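Local structure of secreted effector protein sseI (Salmonella enterica subsp. enterica serovar Typhimurium, 4G29) at residues 16-21 / 112-117; 23-26 / 30-33; 51-56 / 81-86; 62-67 / 118-123. The protein is a secreted virulence factor whose catalytic domain belongs to the papain-like cysteine protease superfamily and probably works through a cysteine nucleophile. All blocks are in the same frame, centred on the assembly; numbering follows the deposited sequence.

Interaction 1: residues 16-21 / 112-117; sequences IDAAAY and PLILSA
At one margin of the antiparallel sheet of this papain-like fold, Ile-16, just before helix 18-26, and Ala-18 and Tyr-21 in its first turn pack on a single strand residue, Ile-114. Strand 113-116 is the outermost strand on this side of the sheet within the chain, and the CA atoms of Ala-18 and Ile-114 come to 5.9 Å. The contact is apolar, with no hydrogen bond between the two segments. The two branches of Ile-114 divide the work. CG2 meets the methyl of Ala-18 (CB, 3.8 Å) and also CD1 of Ile-16 (3.9 Å), the Ile-16 and Ile-114 side chains crossing at about a right angle. The other branch leaves beside the backbone N and runs on extended (chi2 174°), which carries CD1 past Ala-18 O at 3.7 Å to CB of Tyr-21 at 4.2 Å. Phe-94 of strand 90-95 also touches Ile-114 and Tyr-21, so the helix start is packed on two neighbouring strands. Asp-17 takes the N-cap position: its OD1 accepts from Ala-20 N at 3.2 Å, the donor lying 58° out of the carboxylate plane. The carbonyl O of Asp-17, meanwhile, sits over one face of the Tyr-21 ring, 3.2 Å above its plane and offset toward the rim.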
loop_
_atom_site.group_PDB
_atom_site.type_symbol
_atom_site.label_atom_id
_atom_site.label_comp_id
_atom_site.label_asym_id
_atom_site.label_seq_id
_atom_site.Cartn_x
_atom_site.Cartn_y
_atom_site.Cartn_z
ATOM N N ILE A 16 -10.017 3.161 14.934
ATOM C CA ILE A 16 -10.414 4.503 14.450
ATOM C C ILE A 16 -11.729 4.294 13.731
ATOM O O ILE A 16 -12.075 3.158 13.460
ATOM C CB ILE A 16 -9.338 5.142 13.492
ATOM C CG1 ILE A 16 -8.955 4.161 12.393
ATOM C CG2 ILE A 16 -8.109 5.635 14.332
ATOM C CD1 ILE A 16 -8.200 4.781 11.220
ATOM N N ASP A 17 -12.458 5.353 13.382
ATOM C CA ASP A 17 -13.747 5.114 12.706
ATOM C C ASP A 17 -13.539 4.865 11.197
ATOM O O ASP A 17 -13.955 5.660 10.337
ATOM C CB ASP A 17 -14.766 6.205 12.969
ATOM C CG ASP A 17 -16.205 5.720 12.728
ATOM O OD1 ASP A 17 -16.426 4.661 12.049
ATOM O OD2 ASP A 17 -17.120 6.397 13.225
ATOM N N ALA A 18 -12.891 3.740 10.891
ATOM C CA ALA A 18 -12.562 3.419 9.512
ATOM C C ALA A 18 -13.789 3.245 8.627
ATOM O O ALA A 18 -13.784 3.663 7.464
ATOM C CB ALA A 18 -11.687 2.166 9.439
ATOM N N ALA A 19 -14.853 2.650 9.164
ATOM C CA ALA A 19 -16.051 2.429 8.357
ATOM C C ALA A 19 -16.651 3.774 7.950
ATOM O O ALA A 19 -16.999 3.983 6.778
ATOM C CB ALA A 19 -17.078 1.586 9.117
ATOM N N ALA A 20 -16.694 4.714 8.888
ATOM C CA ALA A 20 -17.196 6.059 8.591
ATOM C C ALA A 20 -16.321 6.797 7.585
ATOM O O ALA A 20 -16.835 7.480 6.690
ATOM C CB ALA A 20 -17.317 6.891 9.825
ATOM N N TYR A 21 -15.006 6.694 7.761
ATOM C CA TYR A 21 -14.072 7.294 6.833
ATOM C C TYR A 21 -14.223 6.747 5.418
ATOM O O TYR A 21 -14.197 7.511 4.455
ATOM C CB TYR A 21 -12.628 7.075 7.318
ATOM C CG TYR A 21 -12.262 7.828 8.584
ATOM C CD1 TYR A 21 -12.857 9.066 8.933
ATOM C CD2 TYR A 21 -11.286 7.349 9.416
ATOM C CE1 TYR A 21 -12.477 9.772 10.098
ATOM C CE2 TYR A 21 -10.901 8.052 10.562
ATOM C CZ TYR A 21 -11.517 9.246 10.897
ATOM O OH TYR A 21 -11.130 9.912 12.026
ATOM N N PRO A 112 -11.256 -2.185 -0.125
ATOM C CA PRO A 112 -10.384 -1.141 0.394
ATOM C C PRO A 112 -9.999 -1.409 1.864
ATOM O O PRO A 112 -10.834 -1.907 2.634
ATOM C CB PRO A 112 -11.254 0.103 0.316
ATOM C CG PRO A 112 -12.648 -0.386 0.118
ATOM C CD PRO A 112 -12.554 -1.657 -0.571
ATOM N N LEU A 113 -8.767 -1.083 2.224
ATOM C CA LEU A 113 -8.274 -1.305 3.585
ATOM C C LEU A 113 -8.065 0.040 4.269
ATOM O O LEU A 113 -7.489 0.931 3.711
ATOM C CB LEU A 113 -6.910 -2.018 3.555
ATOM C CG LEU A 113 -6.836 -3.330 2.787
ATOM C CD1 LEU A 113 -5.375 -3.824 2.744
ATOM C CD2 LEU A 113 -7.851 -4.352 3.322
ATOM N N ILE A 114 -8.527 0.134 5.514
ATOM C CA ILE A 114 -8.089 1.203 6.433
ATOM C C ILE A 114 -7.815 0.470 7.759
ATOM O O ILE A 114 -8.748 0.028 8.455
ATOM C CB ILE A 114 -9.153 2.289 6.608
ATOM C CG1 ILE A 114 -9.563 2.906 5.268
ATOM C CG2 ILE A 114 -8.635 3.441 7.583
ATOM C CD1 ILE A 114 -10.732 3.899 5.380
ATOM N N LEU A 115 -6.538 0.331 8.089
ATOM C CA LEU A 115 -6.088 -0.572 9.110
ATOM C C LEU A 115 -4.993 0.042 9.933
ATOM O O LEU A 115 -4.336 0.949 9.482
ATOM C CB LEU A 115 -5.537 -1.865 8.517
ATOM C CG LEU A 115 -6.519 -2.816 7.799
ATOM C CD1 LEU A 115 -5.781 -3.904 7.100
ATOM C CD2 LEU A 115 -7.474 -3.417 8.869
ATOM N N SER A 116 -4.737 -0.472 11.137
ATOM C CA SER A 116 -3.473 -0.067 11.773
ATOM C C SER A 116 -2.290 -0.549 10.933
ATOM O O SER A 116 -2.434 -1.443 10.086
ATOM C CB SER A 116 -3.330 -0.626 13.181
ATOM O OG SER A 116 -2.982 -2.014 13.157
ATOM N N ALA A 117 -1.109 0.016 11.155
ATOM C CA ALA A 117 0.047 -0.398 10.360
ATOM C C ALA A 117 0.311 -1.878 10.591
ATOM O O ALA A 117 0.656 -2.586 9.669
ATOM C CB ALA A 117 1.277 0.398 10.708
#

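Interaction 2: residues 23-26 / 30-33; sequences EELK and IINN
A chi1 of -60° sets CG1 of Ile-31 anti to the carbonyl carbon, and an extended chi2 sends CD1 onward to CD2 of Leu-25, 3.9 Å away. CG2 of Ile-31, anti to the backbone N, turns instead to the Leu-25 backbone. In Asn-32 the amide carbon CG is anti to the backbone N (chi1 -171°), which lays the carboxamide obliquely across the Lys-26 side chain. These groups join two consecutive helices, 18-26 and 29-36, linked by a very short connection; the closest CA atoms are those of Lys-26 and Asn-32, 4.4 Å apart.

Two carbonyl oxygens of the first helix do much of the touching. Leu-25 O meets Ile-31 CB at 3.5 Å, with CG2 of the same residue almost as near. Lys-26 O lies 3.3 Å from CB of Asn-32. In return Asn-32 OD1 rests against the aliphatic part of Lys-26, 3.7 Å from both CB and CG and 3.8 Å from CE; the lysine chain bends at chi3 (71°), which keeps CE beside that oxygen while the end of the chain leads away.

On the first helix, Leu-25 also packs on Phe-52 of helix 42-55, and Glu-24 forms a salt bridge with Lys-56. Just before the second helix, Asn-28 accepts a hydrogen bond through OD1 from Ile-31 N.

No hydrogen bond spans the two segments: even the backbone N of Asn-32 stays 4.2 Å from Leu-25 O. The joint therefore rests on van der Waals packing and on carbonyl and amide oxygens laid against aliphatic carbons, with little directional chemistry in it.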
loop_
_atom_site.group_PDB
_atom_site.type_symbol
_atom_site.label_atom_id
_atom_site.label_comp_id
_atom_site.label_asym_id
_atom_site.label_seq_id
_atom_site.Cartn_x
_atom_site.Cartn_y
_atom_site.Cartn_z
ATOM N N GLU A 23 -16.976 5.469 4.077
ATOM C CA GLU A 23 -18.200 6.047 3.551
ATOM C C GLU A 23 -18.040 7.487 3.096
ATOM O O GLU A 23 -18.594 7.912 2.057
ATOM C CB GLU A 23 -19.288 5.971 4.630
ATOM C CG GLU A 23 -19.806 4.566 4.822
ATOM C CD GLU A 23 -20.256 3.925 3.505
ATOM O OE1 GLU A 23 -20.986 4.600 2.719
ATOM O OE2 GLU A 23 -19.864 2.747 3.264
ATOM N N GLU A 24 -17.314 8.263 3.896
ATOM C CA GLU A 24 -17.090 9.661 3.585
ATOM C C GLU A 24 -16.256 9.812 2.299
ATOM O O GLU A 24 -16.571 10.618 1.428
ATOM C CB GLU A 24 -16.408 10.284 4.792
ATOM C CG GLU A 24 -16.474 11.726 4.874
ATOM C CD GLU A 24 -15.903 12.237 6.185
ATOM O OE1 GLU A 24 -15.693 11.434 7.166
ATOM O OE2 GLU A 24 -15.663 13.468 6.190
ATOM N N LEU A 25 -15.219 8.996 2.165
ATOM C CA LEU A 25 -14.444 8.975 0.925
ATOM C C LEU A 25 -15.339 8.649 -0.277
ATOM O O LEU A 25 -15.244 9.267 -1.376
ATOM C CB LEU A 25 -13.288 7.984 1.042
ATOM C CG LEU A 25 -12.168 8.507 1.905
ATOM C CD1 LEU A 25 -11.362 7.285 2.348
ATOM C CD2 LEU A 25 -11.317 9.547 1.143
ATOM N N LYS A 26 -16.239 7.697 -0.087
ATOM C CA LYS A 26 -17.105 7.277 -1.154
ATOM C C LYS A 26 -18.250 8.256 -1.501
ATOM O O LYS A 26 -18.868 8.136 -2.570
ATOM C CB LYS A 26 -17.651 5.893 -0.887
ATOM C CG LYS A 26 -16.600 4.827 -1.031
ATOM C CD LYS A 26 -17.010 3.542 -0.357
ATOM C CE LYS A 26 -18.098 2.831 -1.052
ATOM N NZ LYS A 26 -18.343 1.571 -0.385
ATOM N N ILE A 30 -15.584 11.027 -7.635
ATOM C CA ILE A 30 -14.333 10.637 -8.288
ATOM C C ILE A 30 -13.634 9.511 -7.461
ATOM O O ILE A 30 -13.187 8.458 -8.022
ATOM C CB ILE A 30 -13.442 11.867 -8.466
ATOM C CG1 ILE A 30 -14.025 12.806 -9.542
ATOM C CG2 ILE A 30 -12.020 11.442 -8.829
ATOM C CD1 ILE A 30 -13.381 14.149 -9.653
ATOM N N ILE A 31 -13.547 9.724 -6.141
ATOM C CA ILE A 31 -12.963 8.672 -5.262
ATOM C C ILE A 31 -13.819 7.392 -5.274
ATOM O O ILE A 31 -13.269 6.286 -5.349
ATOM C CB ILE A 31 -12.679 9.153 -3.818
ATOM C CG1 ILE A 31 -11.679 10.332 -3.837
ATOM C CG2 ILE A 31 -12.248 7.959 -2.913
ATOM C CD1 ILE A 31 -11.384 10.964 -2.522
ATOM N N ASN A 32 -15.135 7.529 -5.223
ATOM C CA ASN A 32 -16.019 6.400 -5.326
ATOM C C ASN A 32 -15.742 5.578 -6.597
ATOM O O ASN A 32 -15.651 4.358 -6.527
ATOM C CB ASN A 32 -17.484 6.832 -5.322
ATOM C CG ASN A 32 -18.391 5.654 -5.203
ATOM O OD1 ASN A 32 -18.205 4.801 -4.327
ATOM N ND2 ASN A 32 -19.297 5.528 -6.139
ATOM N N ASN A 33 -15.564 6.249 -7.725
ATOM C CA ASN A 33 -15.318 5.525 -8.983
ATOM C C ASN A 33 -13.976 4.842 -8.978
ATOM O O ASN A 33 -13.847 3.741 -9.499
ATOM C CB ASN A 33 -15.404 6.375 -10.204
ATOM C CG ASN A 33 -14.995 5.584 -11.487
ATOM O OD1 ASN A 33 -15.625 4.558 -11.832
ATOM N ND2 ASN A 33 -13.885 5.996 -12.118
#

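Interaction 3: residues 51-56 / 81-86; sequences NFMNEK and FAVVGN
Val-83 is the first residue along strand 81-86 to meet Met-53, a selenomethionine on helix 42-55. Val-83 CG1, anti to the backbone N (chi1 -172°), lies 3.6 Å from the selenium SE of Met-53, with Val-83 CB only slightly farther; the two side chains slide past each other in opposite directions. Val-83 also packs on Val-49 of the same helix and on Ile-61 of the adjoining strand.

At Val-84 the side chain points away from the helix and touches Arg-62 and Arg-64, and just the carbonyl carbon is approached: Met-53 CE is 3.9 Å from Val-84 C. Gly-85 comes next, and the same methyl settles on its bare backbone, with CE 3.5 Å from Gly-85 N and 3.7 Å from Gly-85 CA. The absence of a side chain here is what lets the methyl reach the strand backbone. Met-53 gets there by an extended middle and a bend at chi3 (65°), which turns CE along the strand beyond the selenium.

All four touching residues are buried, and Ile-61, Phe-58 and Phe-94 also touch Met-53. Helix 51-55 and strand 81-86 run nearly parallel, 13° between their N-to-C directions, with axes 9.6 Å apart at closest. Such packing of a helix along a sheet fits the papain-like fold: helix 42-55 begins at Cys-42, which belongs to a probable catalytic Cys-His-Asp triad, and its later turns lie along the antiparallel sheet.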
loop_
_atom_site.group_PDB
_atom_site.type_symbol
_atom_site.label_atom_id
_atom_site.label_comp_id
_atom_site.label_asym_id
_atom_site.label_seq_id
_atom_site.Cartn_x
_atom_site.Cartn_y
_atom_site.Cartn_z
ATOM N N ASN A 51 -4.806 14.382 1.777
ATOM C CA ASN A 51 -5.610 15.557 2.145
ATOM C C ASN A 51 -6.727 15.180 3.121
ATOM O O ASN A 51 -6.999 15.902 4.070
ATOM C CB ASN A 51 -6.218 16.185 0.892
ATOM C CG ASN A 51 -5.186 16.864 0.007
ATOM O OD1 ASN A 51 -4.004 17.012 0.383
ATOM N ND2 ASN A 51 -5.610 17.268 -1.188
ATOM N N PHE A 52 -7.397 14.075 2.823
ATOM C CA PHE A 52 -8.478 13.563 3.655
ATOM C C PHE A 52 -8.000 13.287 5.086
ATOM O O PHE A 52 -8.611 13.718 6.068
ATOM C CB PHE A 52 -9.101 12.309 3.048
ATOM C CG PHE A 52 -10.240 11.772 3.855
ATOM C CD1 PHE A 52 -11.503 12.310 3.734
ATOM C CD2 PHE A 52 -10.034 10.765 4.798
ATOM C CE1 PHE A 52 -12.546 11.813 4.517
ATOM C CE2 PHE A 52 -11.067 10.307 5.601
ATOM C CZ PHE A 52 -12.312 10.813 5.439
HETATM N N MSE A 53 -6.927 12.524 5.190
HETATM C CA MSE A 53 -6.371 12.163 6.480
HETATM C C MSE A 53 -5.950 13.383 7.297
HETATM O O MSE A 53 -6.241 13.468 8.518
HETATM C CB MSE A 53 -5.194 11.181 6.262
HETATM C CG MSE A 53 -5.613 9.831 5.660
HETATM SE SE MSE A 53 -4.038 8.765 5.392
HETATM C CE MSE A 53 -3.528 8.545 7.189
ATOM N N ASN A 54 -5.354 14.363 6.647
ATOM C CA ASN A 54 -4.868 15.546 7.305
ATOM C C ASN A 54 -6.045 16.309 7.864
ATOM O O ASN A 54 -6.033 16.769 8.999
ATOM C CB ASN A 54 -4.032 16.395 6.350
ATOM C CG ASN A 54 -3.708 17.728 6.916
ATOM O OD1 ASN A 54 -2.856 17.853 7.789
ATOM N ND2 ASN A 54 -4.388 18.754 6.425
ATOM N N GLU A 55 -7.103 16.389 7.077
ATOM C CA GLU A 55 -8.251 17.150 7.528
ATOM C C GLU A 55 -9.008 16.411 8.677
ATOM O O GLU A 55 -9.683 17.011 9.483
ATOM C CB GLU A 55 -9.115 17.486 6.331
ATOM C CG GLU A 55 -10.017 18.681 6.607
ATOM C CD GLU A 55 -11.331 18.256 7.174
ATOM O OE1 GLU A 55 -11.680 17.058 6.959
ATOM O OE2 GLU A 55 -11.999 19.095 7.836
ATOM N N LYS A 56 -8.819 15.108 8.787
ATOM C CA LYS A 56 -9.372 14.340 9.864
ATOM C C LYS A 56 -8.510 14.381 11.125
ATOM O O LYS A 56 -8.923 13.822 12.156
ATOM C CB LYS A 56 -9.657 12.912 9.425
ATOM C CG LYS A 56 -10.828 12.710 8.465
ATOM C CD LYS A 56 -12.031 13.586 8.813
ATOM C CE LYS A 56 -13.109 13.541 7.780
ATOM N NZ LYS A 56 -14.293 14.442 8.086
ATOM N N PHE A 81 0.862 1.687 -3.888
ATOM C CA PHE A 81 1.005 2.871 -3.020
ATOM C C PHE A 81 -0.095 2.963 -1.990
ATOM O O PHE A 81 -1.280 2.752 -2.288
ATOM C CB PHE A 81 1.079 4.166 -3.833
ATOM C CG PHE A 81 2.221 4.174 -4.815
ATOM C CD1 PHE A 81 3.472 4.557 -4.418
ATOM C CD2 PHE A 81 2.018 3.795 -6.115
ATOM C CE1 PHE A 81 4.507 4.525 -5.281
ATOM C CE2 PHE A 81 3.096 3.776 -6.983
ATOM C CZ PHE A 81 4.304 4.120 -6.556
ATOM N N ALA A 82 0.280 3.333 -0.777
ATOM C CA ALA A 82 -0.693 3.553 0.268
ATOM C C ALA A 82 -0.280 4.834 1.025
ATOM O O ALA A 82 0.815 5.342 0.804
ATOM C CB ALA A 82 -0.767 2.338 1.243
ATOM N N VAL A 83 -1.097 5.261 1.959
ATOM C CA VAL A 83 -0.778 6.468 2.765
ATOM C C VAL A 83 -0.838 6.106 4.247
ATOM O O VAL A 83 -1.749 5.396 4.676
ATOM C CB VAL A 83 -1.708 7.659 2.404
ATOM C CG1 VAL A 83 -1.263 8.937 3.075
ATOM C CG2 VAL A 83 -1.795 7.883 0.859
ATOM N N VAL A 84 0.155 6.561 5.003
ATOM C CA VAL A 84 0.303 6.225 6.414
ATOM C C VAL A 84 0.218 7.511 7.230
ATOM O O VAL A 84 0.755 8.573 6.842
ATOM C CB VAL A 84 1.693 5.620 6.690
ATOM C CG1 VAL A 84 1.731 4.986 8.069
ATOM C CG2 VAL A 84 2.121 4.693 5.592
ATOM N N GLY A 85 -0.440 7.436 8.378
ATOM C CA GLY A 85 -0.505 8.598 9.263
ATOM C C GLY A 85 -0.674 8.205 10.715
ATOM O O GLY A 85 -1.192 7.128 11.040
ATOM N N ASN A 86 -0.207 9.103 11.570
ATOM C CA ASN A 86 -0.272 8.948 13.000
ATOM C C ASN A 86 -1.577 9.501 13.549
ATOM O O ASN A 86 -2.006 10.582 13.177
ATOM C CB ASN A 86 0.869 9.712 13.671
ATOM C CG ASN A 86 0.687 9.837 15.199
ATOM O OD1 ASN A 86 0.401 10.921 15.737
ATOM N ND2 ASN A 86 0.837 8.730 15.892
#

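Interaction 4: residues 62-67 / 118-123; sequences RYRGIF and DEWVCK
This is a buried packing contact inside the papain-like fold, where Trp-120 of helix 117-126 meets Arg-64 and Ile-66 of strand 61-69. The backbones stay well apart, 11.8 Å between the CA atoms of Arg-64 and Trp-120, so the side chains, the arginine and the indole above all, bridge the gap from opposite directions. Trp-120 has CG anti to its backbone N (chi1 -180°), which projects the indole from the helix toward the sheet.

Arg-64 is likewise extended in its first two torsions, bringing CD to 3.8 Å from Trp-120 CH2. A bend at chi3 then swings the guanidinium beside the six-membered ring, NH1 lying 3.5 Å from CE3 of Trp-120. The ring meets the guanidinium at its edge, CE3 near the guanidinium plane; with the two planes 67° apart and NH1 oblique to the indole, this is no parallel stack.

The polar ends are held by other residues. Arg-64 NE forms a salt bridge with Asp-137, and the arginine makes a cation-pi contact with Tyr-135. Trp-120 NE1 donates to OD2 of Asp-95, the acidic member of a probable Cys-His-Asp triad, a bond consistent with a second-shell role in positioning that carboxylate. Ile-66, backbone-paired with the probable triad histidine His-80, completes the contact: its CD1 sits at the indole edge, near the ring plane, 3.7 Å from CZ2 and 3.9 Å from CH2 of Trp-120.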
loop_
_atom_site.group_PDB
_atom_site.type_symbol
_atom_site.label_atom_id
_atom_site.label_comp_id
_atom_site.label_asym_id
_atom_site.label_seq_id
_atom_site.Cartn_x
_atom_site.Cartn_y
_atom_site.Cartn_z
ATOM N N ARG A 62 2.861 9.990 5.608
ATOM C CA ARG A 62 3.882 9.458 4.745
ATOM C C ARG A 62 3.203 8.725 3.594
ATOM O O ARG A 62 2.070 8.235 3.760
ATOM C CB ARG A 62 4.772 8.484 5.505
ATOM C CG ARG A 62 5.727 9.112 6.475
ATOM C CD ARG A 62 5.784 8.283 7.740
ATOM N NE ARG A 62 4.575 8.448 8.546
ATOM C CZ ARG A 62 4.166 7.637 9.521
ATOM N NH1 ARG A 62 4.859 6.533 9.866
ATOM N NH2 ARG A 62 3.069 7.937 10.191
ATOM N N TYR A 63 3.978 8.569 2.510
ATOM C CA TYR A 63 3.566 7.937 1.292
ATOM C C TYR A 63 4.363 6.653 1.181
ATOM O O TYR A 63 5.564 6.693 1.137
ATOM C CB TYR A 63 3.794 8.871 0.129
ATOM C CG TYR A 63 2.997 10.149 0.270
ATOM C CD1 TYR A 63 1.622 10.180 -0.003
ATOM C CD2 TYR A 63 3.590 11.303 0.772
ATOM C CE1 TYR A 63 0.892 11.342 0.125
ATOM C CE2 TYR A 63 2.830 12.458 0.986
ATOM C CZ TYR A 63 1.520 12.483 0.638
ATOM O OH TYR A 63 0.855 13.672 0.866
ATOM N N ARG A 64 3.632 5.542 1.160
ATOM C CA ARG A 64 4.209 4.235 1.171
ATOM C C ARG A 64 4.300 3.663 -0.232
ATOM O O ARG A 64 3.272 3.349 -0.842
ATOM C CB ARG A 64 3.404 3.298 2.112
ATOM C CG ARG A 64 4.048 1.905 2.278
ATOM C CD ARG A 64 3.502 1.172 3.511
ATOM N NE ARG A 64 3.943 1.828 4.742
ATOM C CZ ARG A 64 3.783 1.352 5.973
ATOM N NH1 ARG A 64 3.087 0.253 6.163
ATOM N NH2 ARG A 64 4.277 1.986 7.034
ATOM N N GLY A 65 5.526 3.510 -0.738
ATOM C CA GLY A 65 5.803 2.890 -2.032
ATOM C C GLY A 65 6.123 1.426 -1.823
ATOM O O GLY A 65 6.901 1.092 -0.900
ATOM N N ILE A 66 5.480 0.565 -2.578
ATOM C CA ILE A 66 5.555 -0.868 -2.408
ATOM C C ILE A 66 5.924 -1.596 -3.723
ATOM O O ILE A 66 5.453 -1.216 -4.844
ATOM C CB ILE A 66 4.157 -1.417 -1.908
ATOM C CG1 ILE A 66 3.697 -0.666 -0.667
ATOM C CG2 ILE A 66 4.077 -2.992 -1.746
ATOM C CD1 ILE A 66 2.185 -0.513 -0.603
ATOM N N PHE A 67 6.789 -2.617 -3.613
ATOM C CA PHE A 67 6.942 -3.561 -4.710
ATOM C C PHE A 67 6.479 -4.964 -4.295
ATOM O O PHE A 67 6.669 -5.384 -3.134
ATOM C CB PHE A 67 8.372 -3.686 -5.201
ATOM C CG PHE A 67 8.860 -2.543 -6.091
ATOM C CD1 PHE A 67 8.023 -1.925 -7.075
ATOM C CD2 PHE A 67 10.204 -2.148 -6.045
ATOM C CE1 PHE A 67 8.507 -0.917 -7.897
ATOM C CE2 PHE A 67 10.675 -1.078 -6.866
ATOM C CZ PHE A 67 9.810 -0.519 -7.813
ATOM N N ASP A 118 0.157 -2.375 11.817
ATOM C CA ASP A 118 0.457 -3.765 12.053
ATOM C C ASP A 118 -0.596 -4.649 11.388
ATOM O O ASP A 118 -0.247 -5.742 10.917
ATOM C CB ASP A 118 0.520 -4.081 13.547
ATOM C CG ASP A 118 1.801 -3.574 14.213
ATOM O OD1 ASP A 118 2.729 -3.058 13.563
ATOM O OD2 ASP A 118 1.883 -3.705 15.429
ATOM N N GLU A 119 -1.864 -4.204 11.383
ATOM C CA GLU A 119 -2.927 -4.983 10.768
ATOM C C GLU A 119 -2.725 -5.018 9.274
ATOM O O GLU A 119 -2.983 -6.042 8.637
ATOM C CB GLU A 119 -4.303 -4.434 11.117
ATOM C CG GLU A 119 -4.718 -4.615 12.524
ATOM C CD GLU A 119 -5.917 -3.785 12.932
ATOM O OE1 GLU A 119 -6.190 -2.714 12.357
ATOM O OE2 GLU A 119 -6.592 -4.212 13.902
ATOM N N TRP A 120 -2.240 -3.899 8.706
ATOM C CA TRP A 120 -2.002 -3.787 7.267
ATOM C C TRP A 120 -0.922 -4.821 6.839
ATOM O O TRP A 120 -1.086 -5.602 5.894
ATOM C CB TRP A 120 -1.624 -2.368 6.906
ATOM C CG TRP A 120 -1.358 -2.112 5.417
ATOM C CD1 TRP A 120 -2.283 -1.784 4.474
ATOM C CD2 TRP A 120 -0.106 -2.225 4.741
ATOM N NE1 TRP A 120 -1.696 -1.668 3.250
ATOM C CE2 TRP A 120 -0.339 -1.916 3.387
ATOM C CE3 TRP A 120 1.210 -2.520 5.145
ATOM C CZ2 TRP A 120 0.638 -1.904 2.475
ATOM C CZ3 TRP A 120 2.197 -2.527 4.191
ATOM C CH2 TRP A 120 1.911 -2.213 2.873
ATOM N N VAL A 121 0.161 -4.894 7.599
ATOM C CA VAL A 121 1.209 -5.839 7.288
ATOM C C VAL A 121 0.689 -7.283 7.345
ATOM O O VAL A 121 1.023 -8.123 6.510
ATOM C CB VAL A 121 2.378 -5.670 8.263
ATOM C CG1 VAL A 121 3.343 -6.862 8.104
ATOM C CG2 VAL A 121 3.082 -4.407 8.004
ATOM N N CYS A 122 -0.131 -7.546 8.369
ATOM C CA CYS A 122 -0.766 -8.820 8.590
ATOM C C CYS A 122 -1.634 -9.193 7.422
ATOM O O CYS A 122 -1.551 -10.319 6.931
ATOM C CB CYS A 122 -1.564 -8.774 9.888
ATOM S SG CYS A 122 -0.427 -8.916 11.323
ATOM N N LYS A 123 -2.397 -8.226 6.928
ATOM C CA LYS A 123 -3.301 -8.463 5.796
ATOM C C LYS A 123 -2.528 -8.886 4.523
ATOM O O LYS A 123 -2.897 -9.863 3.847
ATOM C CB LYS A 123 -4.139 -7.223 5.491
ATOM C CG LYS A 123 -5.333 -7.497 4.573
ATOM C CD LYS A 123 -6.454 -8.200 5.301
ATOM C CE LYS A 123 -7.645 -8.468 4.420
ATOM N NZ LYS A 123 -8.752 -9.236 5.119
#

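The sheet ties three of the contacts together: interactions 3 and 4 use neighbouring strands, with Ala-82 O 2.8 Å from Arg-64 N in a probable hydrogen bond, and interaction 1 sits on outermost strand 113-116, which leads directly into the helix of interaction 4. Val-83 faces the helix of interaction 3, whereas Val-84 packs on Arg-64 of interaction 4. Interaction 1 lies about 11 Å from interaction 3, centre to centre, and Tyr-21 CE1 touches Lys-56 CG at 3.7 Å. Interaction 2 is peripheral, about 21 Å from interaction 4 between centres, but Glu-24 CD reaches Phe-52 CE1 at 3.8 Å. Within interaction 4, Trp-120 and Ile-66 touch the probable Cys-42, His-80, Asp-95 triad; Ile-114 and Val-83 merely lie near it.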